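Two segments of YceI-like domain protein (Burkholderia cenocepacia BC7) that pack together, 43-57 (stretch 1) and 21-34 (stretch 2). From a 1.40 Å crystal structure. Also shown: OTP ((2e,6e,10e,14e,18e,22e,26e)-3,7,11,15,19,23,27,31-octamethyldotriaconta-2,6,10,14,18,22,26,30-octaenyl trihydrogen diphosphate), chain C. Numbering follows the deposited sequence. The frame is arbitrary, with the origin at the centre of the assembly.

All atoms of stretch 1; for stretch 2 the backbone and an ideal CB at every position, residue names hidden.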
# COMPACT_ATOMS: atom_id res chain seq x y z
N GLY A 43 -5.99 12.66 -13.97
CA GLY A 43 -5.69 12.66 -12.54
C GLY A 43 -4.34 12.07 -12.20
O GLY A 43 -3.64 11.49 -13.04
N SER A 44 -3.97 12.20 -10.94
CA SER A 44 -2.73 11.61 -10.48
C SER A 44 -2.77 11.38 -8.99
O SER A 44 -3.57 12.00 -8.27
CB SER A 44 -1.55 12.48 -10.84
OG SER A 44 -1.61 13.70 -10.15
N ALA A 45 -1.94 10.48 -8.51
CA ALA A 45 -1.85 10.22 -7.09
C ALA A 45 -0.48 9.72 -6.76
O ALA A 45 0.15 9.02 -7.57
CB ALA A 45 -2.88 9.18 -6.68
N GLN A 46 -0.02 10.05 -5.57
CA GLN A 46 1.21 9.47 -5.06
C GLN A 46 1.04 9.19 -3.59
O GLN A 46 0.27 9.89 -2.90
CB GLN A 46 2.39 10.41 -5.29
CG GLN A 46 2.25 11.76 -4.65
CD GLN A 46 3.48 12.61 -4.85
OE1 GLN A 46 4.18 12.96 -3.90
NE2 GLN A 46 3.75 12.96 -6.10
N MET A 47 1.77 8.19 -3.10
CA MET A 47 1.82 7.88 -1.68
C MET A 47 3.23 7.56 -1.27
O MET A 47 3.96 6.89 -2.02
CB MET A 47 0.94 6.68 -1.38
CG MET A 47 0.94 6.28 0.07
SD MET A 47 -0.18 4.91 0.38
CE MET A 47 -1.71 5.63 -0.19
N THR A 48 3.60 7.99 -0.08
CA THR A 48 4.90 7.72 0.51
C THR A 48 4.66 7.17 1.89
O THR A 48 4.08 7.85 2.74
CB THR A 48 5.69 9.00 0.59
OG1 THR A 48 5.78 9.56 -0.73
CG2 THR A 48 7.07 8.74 1.14
N ILE A 49 5.12 5.96 2.13
CA ILE A 49 4.94 5.28 3.41
C ILE A 49 6.26 5.25 4.18
O ILE A 49 7.32 4.89 3.62
CB ILE A 49 4.46 3.85 3.13
CG1 ILE A 49 3.05 3.83 2.50
CG2 ILE A 49 4.52 2.97 4.35
CD1 ILE A 49 1.91 3.52 3.46
N ASP A 50 6.18 5.58 5.47
CA ASP A 50 7.30 5.41 6.41
C ASP A 50 7.26 3.97 6.93
O ASP A 50 6.41 3.63 7.76
CB ASP A 50 7.16 6.44 7.53
CG ASP A 50 8.07 6.19 8.73
OD1 ASP A 50 8.71 5.14 8.85
OD2 ASP A 50 8.10 7.09 9.60
N VAL A 51 8.12 3.10 6.41
CA VAL A 51 7.91 1.67 6.66
C VAL A 51 8.15 1.26 8.12
O VAL A 51 7.54 0.30 8.56
CB VAL A 51 8.70 0.74 5.68
CG1 VAL A 51 8.39 1.10 4.23
CG2 VAL A 51 10.16 0.81 5.92
N ALA A 52 8.98 2.00 8.85
CA ALA A 52 9.20 1.72 10.26
C ALA A 52 7.97 1.97 11.11
O ALA A 52 7.93 1.58 12.26
CB ALA A 52 10.37 2.56 10.78
N SER A 53 6.96 2.62 10.55
CA SER A 53 5.71 2.87 11.27
C SER A 53 4.73 1.70 11.14
O SER A 53 3.60 1.80 11.64
CB SER A 53 5.04 4.14 10.77
OG SER A 53 4.38 3.95 9.52
N PHE A 54 5.14 0.61 10.53
CA PHE A 54 4.29 -0.58 10.41
C PHE A 54 4.05 -1.20 11.78
O PHE A 54 5.00 -1.52 12.49
CB PHE A 54 4.91 -1.60 9.45
CG PHE A 54 3.98 -2.71 9.00
CD1 PHE A 54 2.83 -2.43 8.29
CD2 PHE A 54 4.29 -4.04 9.26
CE1 PHE A 54 2.01 -3.44 7.85
CE2 PHE A 54 3.46 -5.05 8.85
CZ PHE A 54 2.32 -4.76 8.12
N ASP A 55 2.79 -1.33 12.14
CA ASP A 55 2.39 -1.80 13.45
C ASP A 55 1.50 -3.02 13.33
O ASP A 55 0.37 -2.94 12.84
CB ASP A 55 1.67 -0.68 14.18
CG ASP A 55 1.30 -1.06 15.60
OD1 ASP A 55 1.80 -2.07 16.17
OD2 ASP A 55 0.49 -0.32 16.19
N LEU A 56 2.01 -4.14 13.80
CA LEU A 56 1.29 -5.41 13.86
C LEU A 56 0.66 -5.64 15.23
O LEU A 56 0.07 -6.69 15.46
CB LEU A 56 2.25 -6.54 13.53
CG LEU A 56 2.66 -6.57 12.05
CD1 LEU A 56 4.04 -7.18 11.90
CD2 LEU A 56 1.62 -7.36 11.28
N GLY A 57 0.80 -4.67 16.14
CA GLY A 57 0.19 -4.77 17.46
C GLY A 57 1.02 -5.59 18.43
O GLY A 57 0.53 -6.02 19.48
N UNK A 21 -6.26 -13.64 8.26
CA UNK A 21 -5.33 -12.51 8.30
C UNK A 21 -4.45 -12.35 9.53
O UNK A 21 -4.87 -12.57 10.67
CB UNK A 21 -6.14 -11.22 8.14
N UNK A 22 -3.20 -11.96 9.28
CA UNK A 22 -2.49 -11.11 10.21
C UNK A 22 -2.39 -9.79 9.48
O UNK A 22 -1.88 -9.73 8.35
CB UNK A 22 -1.13 -11.67 10.62
N UNK A 23 -2.91 -8.74 10.10
CA UNK A 23 -2.93 -7.42 9.50
C UNK A 23 -2.03 -6.50 10.30
O UNK A 23 -1.98 -6.58 11.53
CB UNK A 23 -4.35 -6.87 9.43
N UNK A 24 -1.31 -5.65 9.59
CA UNK A 24 -0.55 -4.57 10.19
C UNK A 24 -0.92 -3.29 9.47
O UNK A 24 -1.36 -3.31 8.31
CB UNK A 24 0.96 -4.83 10.12
N UNK A 25 -0.78 -2.16 10.15
CA UNK A 25 -1.09 -0.86 9.56
C UNK A 25 0.09 0.07 9.65
O UNK A 25 0.84 0.05 10.64
CB UNK A 25 -2.30 -0.23 10.24
N UNK A 26 0.29 0.88 8.61
CA UNK A 26 1.34 1.88 8.62
C UNK A 26 0.80 3.13 9.29
O UNK A 26 -0.20 3.71 8.84
CB UNK A 26 1.84 2.18 7.20
N UNK A 27 1.41 3.53 10.39
CA UNK A 27 0.88 4.64 11.15
C UNK A 27 1.33 5.99 10.60
O UNK A 27 0.74 7.02 10.92
CB UNK A 27 1.30 4.51 12.62
N UNK A 28 2.36 5.99 9.77
CA UNK A 28 2.87 7.23 9.20
C UNK A 28 3.02 7.10 7.69
O UNK A 28 3.79 6.25 7.18
CB UNK A 28 4.21 7.60 9.84
N UNK A 29 2.27 7.92 6.96
CA UNK A 29 2.40 8.00 5.52
C UNK A 29 1.88 9.33 5.07
O UNK A 29 1.22 10.04 5.83
CB UNK A 29 1.66 6.86 4.82
N UNK A 30 2.19 9.69 3.83
CA UNK A 30 1.61 10.85 3.20
C UNK A 30 1.08 10.46 1.84
O UNK A 30 1.49 9.45 1.27
CB UNK A 30 2.63 11.99 3.09
N UNK A 31 0.20 11.27 1.31
CA UNK A 31 -0.34 11.04 -0.01
C UNK A 31 -0.86 12.33 -0.60
O UNK A 31 -1.29 13.22 0.13
CB UNK A 31 -1.45 9.99 0.04
N UNK A 32 -0.81 12.41 -1.92
CA UNK A 32 -1.34 13.54 -2.68
C UNK A 32 -2.20 12.94 -3.79
O UNK A 32 -1.80 11.98 -4.44
CB UNK A 32 -0.23 14.43 -3.24
N UNK A 33 -3.38 13.50 -3.98
CA UNK A 33 -4.28 13.07 -5.03
C UNK A 33 -4.84 14.27 -5.77
O UNK A 33 -5.21 15.27 -5.16
CB UNK A 33 -5.41 12.22 -4.45
N UNK A 34 -4.91 14.16 -7.08
CA UNK A 34 -5.58 15.14 -7.91
C UNK A 34 -6.53 14.35 -8.78
O UNK A 34 -6.09 13.61 -9.65
CB UNK A 34 -4.60 15.98 -8.74
O7 OTP C . 3.71 -19.50 14.66
P2 OTP C . 4.58 -18.84 13.61
O5 OTP C . 6.02 -19.24 13.81
O6 OTP C . 4.12 -19.26 12.23
O4 OTP C . 4.45 -17.26 13.73
P1 OTP C . 5.42 -16.22 13.03
O2 OTP C . 6.65 -16.00 13.89
O3 OTP C . 5.84 -16.73 11.66
O1 OTP C . 4.63 -14.85 12.89
C40 OTP C . 4.49 -14.18 11.64
C39 OTP C . 4.00 -12.79 12.04
C37 OTP C . 3.66 -11.81 11.15
C38 OTP C . 3.19 -10.50 11.77
C36 OTP C . 3.76 -11.97 9.62
C35 OTP C . 4.49 -10.74 9.04
C34 OTP C . 4.02 -10.40 7.62
C32 OTP C . 4.28 -9.14 7.12
C33 OTP C . 5.03 -8.09 7.95
C31 OTP C . 3.83 -8.78 5.69
C30 OTP C . 5.01 -8.15 4.92
C29 OTP C . 4.46 -6.84 4.34
C27 OTP C . 4.53 -6.53 3.01
C28 OTP C . 5.17 -7.42 1.94
C26 OTP C . 3.91 -5.19 2.60
C25 OTP C . 4.81 -4.43 1.63
C24 OTP C . 3.92 -3.20 1.39
C22 OTP C . 4.33 -1.94 1.70
C23 OTP C . 5.72 -1.61 2.28
C21 OTP C . 3.33 -0.81 1.43
C20 OTP C . 3.72 -0.26 0.06
C19 OTP C . 2.47 0.45 -0.47
C17 OTP C . 2.53 1.73 -0.99
C18 OTP C . 3.86 2.47 -1.07
C16 OTP C . 1.27 2.43 -1.53
C15 OTP C . -0.02 1.64 -1.26
C14 OTP C . -1.13 2.24 -2.14
C12 OTP C . -1.25 1.84 -3.46
C13 OTP C . -0.34 0.79 -4.11
C11 OTP C . -2.35 2.44 -4.35
C10 OTP C . -2.79 3.83 -3.89
C9 OTP C . -3.62 4.38 -5.06
C7 OTP C . -3.97 5.70 -5.14
C8 OTP C . -3.53 6.69 -4.06
C6 OTP C . -4.80 6.14 -6.36
C5 OTP C . -5.95 7.06 -5.92
C4 OTP C . -6.99 6.95 -7.05
C2 OTP C . -7.24 7.93 -7.98
C3 OTP C . -8.31 7.65 -9.03
C1 OTP C . -6.50 9.28 -8.00

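Position 21 lies beyond the reach of stretch 1; many residues would do, and it is Pro 21. At 22 the CB looks sideways, beside the OTP chain; a beta-branched or small apolar group suits. Thr 22 brings CG2 to 3.9 Å from Leu 56 CD2 and 3.7 Å from OTP C38. Position 23 points away into space free of stretch 1, so polar residues are welcome: it is Glu 23.

Position 24 is the strictest. An ideal CB would sit 2.4 Å from Phe 54 CZ and 2.9 Å from Leu 56 CD2, both clashes, so only glycine fits. Gly 24 lets Phe 54 CE1 come within 3.4 Å of its C.

At 25 the CB shares a face with Asp 55 and meets no side chain closely, so many residues would serve. Ala 25 leaves the work to its backbone: its N donates to Asp 55 O (3.0 Å), and its O accepts from Asp 55 N (2.8 Å).

The CB at 26 points to the face of Ile 49 and Phe 54, between which a gap opens; a large apolar or aromatic group would fill it. Phe 26 does, with Ile 49 CG2 over one ring face, 3.7 Å from the centroid, and Phe 54 CD1 over the other, 3.4 Å from Phe 26 CZ.

At 27 the CB points sideways near Asp 55, inviting a polar or basic chain; Lys 27 donates its N to Ser 53 O (3.1 Å). At 28 the CB lies 3.9 Å from Asp 50 CB, so a base is plausible. Lys 28 keeps NZ 4.5 Å from Asp 50 OD2, beyond a salt bridge, while its N donates to Ser 53 OG (2.9 Å).

Position 29 returns to the apolar face, its CB 3.6 Å from Ile 49 CD1; aliphatic or aromatic groups suit. Phe 29 packs its CB there while its ring leads away. At 30, beside Thr 48, small polar residues fit: Ser 30 N donates to Thr 48 O (2.9 Å). At 31 the CB points to the face of Met 47, whose side chain lies alongside, so small to medium apolar residues suit; Ala 31 CB lies 4.3 Å from Met 47 CB.

Position 32 runs alongside Gln 46, where long polar chains suit; Gln 32 pairs through both backbone bonds. At 33, facing Ala 45 and OTP, a branched aliphatic fits: Val 33 CG1 reaches OTP C1 (3.5 Å). At 34, near Ser 44, long polar chains suit; Lys 34 lays CD 3.6 Å from Ser 44 OG.

Stretch 2 21-34: PTEGAFKKFSAQVK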
# COMPACT_ATOMS: atom_id res chain seq x y z
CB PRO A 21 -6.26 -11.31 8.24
CG PRO A 21 -7.38 -11.77 7.42
CD PRO A 21 -7.62 -13.17 7.92
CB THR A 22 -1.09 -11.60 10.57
OG1 THR A 22 -1.16 -12.92 11.10
CG2 THR A 22 -0.48 -10.68 11.62
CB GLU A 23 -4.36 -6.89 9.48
CG GLU A 23 -4.52 -5.54 8.84
CD GLU A 23 -5.97 -5.20 8.55
OE1 GLU A 23 -6.85 -5.88 9.09
OE2 GLU A 23 -6.21 -4.25 7.77
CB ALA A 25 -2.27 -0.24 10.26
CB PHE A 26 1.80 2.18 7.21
CG PHE A 26 2.44 1.02 6.54
CD1 PHE A 26 3.79 0.74 6.75
CD2 PHE A 26 1.71 0.19 5.69
CE1 PHE A 26 4.40 -0.34 6.13
CE2 PHE A 26 2.32 -0.88 5.07
CZ PHE A 26 3.66 -1.15 5.28
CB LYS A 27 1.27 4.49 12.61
CG LYS A 27 0.69 3.24 13.26
CD LYS A 27 -0.84 3.21 13.15
CE LYS A 27 -1.45 2.02 13.89
NZ LYS A 27 -2.93 1.95 13.68
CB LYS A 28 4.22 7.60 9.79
CG LYS A 28 4.18 7.96 11.27
CD LYS A 28 5.58 8.38 11.76
CE LYS A 28 5.68 8.44 13.27
NZ LYS A 28 7.08 8.73 13.70
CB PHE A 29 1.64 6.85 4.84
CG PHE A 29 0.17 6.80 5.14
CD1 PHE A 29 -0.75 7.54 4.39
CD2 PHE A 29 -0.30 6.00 6.16
CE1 PHE A 29 -2.10 7.48 4.67
CE2 PHE A 29 -1.65 5.93 6.45
CZ PHE A 29 -2.56 6.66 5.70
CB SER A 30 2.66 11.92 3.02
OG SER A 30 3.67 11.49 2.14
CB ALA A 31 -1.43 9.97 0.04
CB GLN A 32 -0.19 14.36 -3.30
CG GLN A 32 1.06 14.47 -2.42
CD GLN A 32 2.15 15.39 -2.98
OE1 GLN A 32 3.22 15.54 -2.38
NE2 GLN A 32 1.87 16.03 -4.13
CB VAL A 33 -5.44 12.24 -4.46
CG1 VAL A 33 -6.37 11.79 -5.57
CG2 VAL A 33 -4.92 11.03 -3.71
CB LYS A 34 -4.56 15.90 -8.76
CG LYS A 34 -3.33 16.36 -7.98
CD LYS A 34 -2.29 16.99 -8.89
CE LYS A 34 -0.99 17.27 -8.14
NZ LYS A 34 0.08 17.78 -9.05
O HOH W 1 -1.99 -7.82 13.87
O HOH W 2 3.28 11.18 -1.30
O HOH W 3 -0.67 13.63 -7.12
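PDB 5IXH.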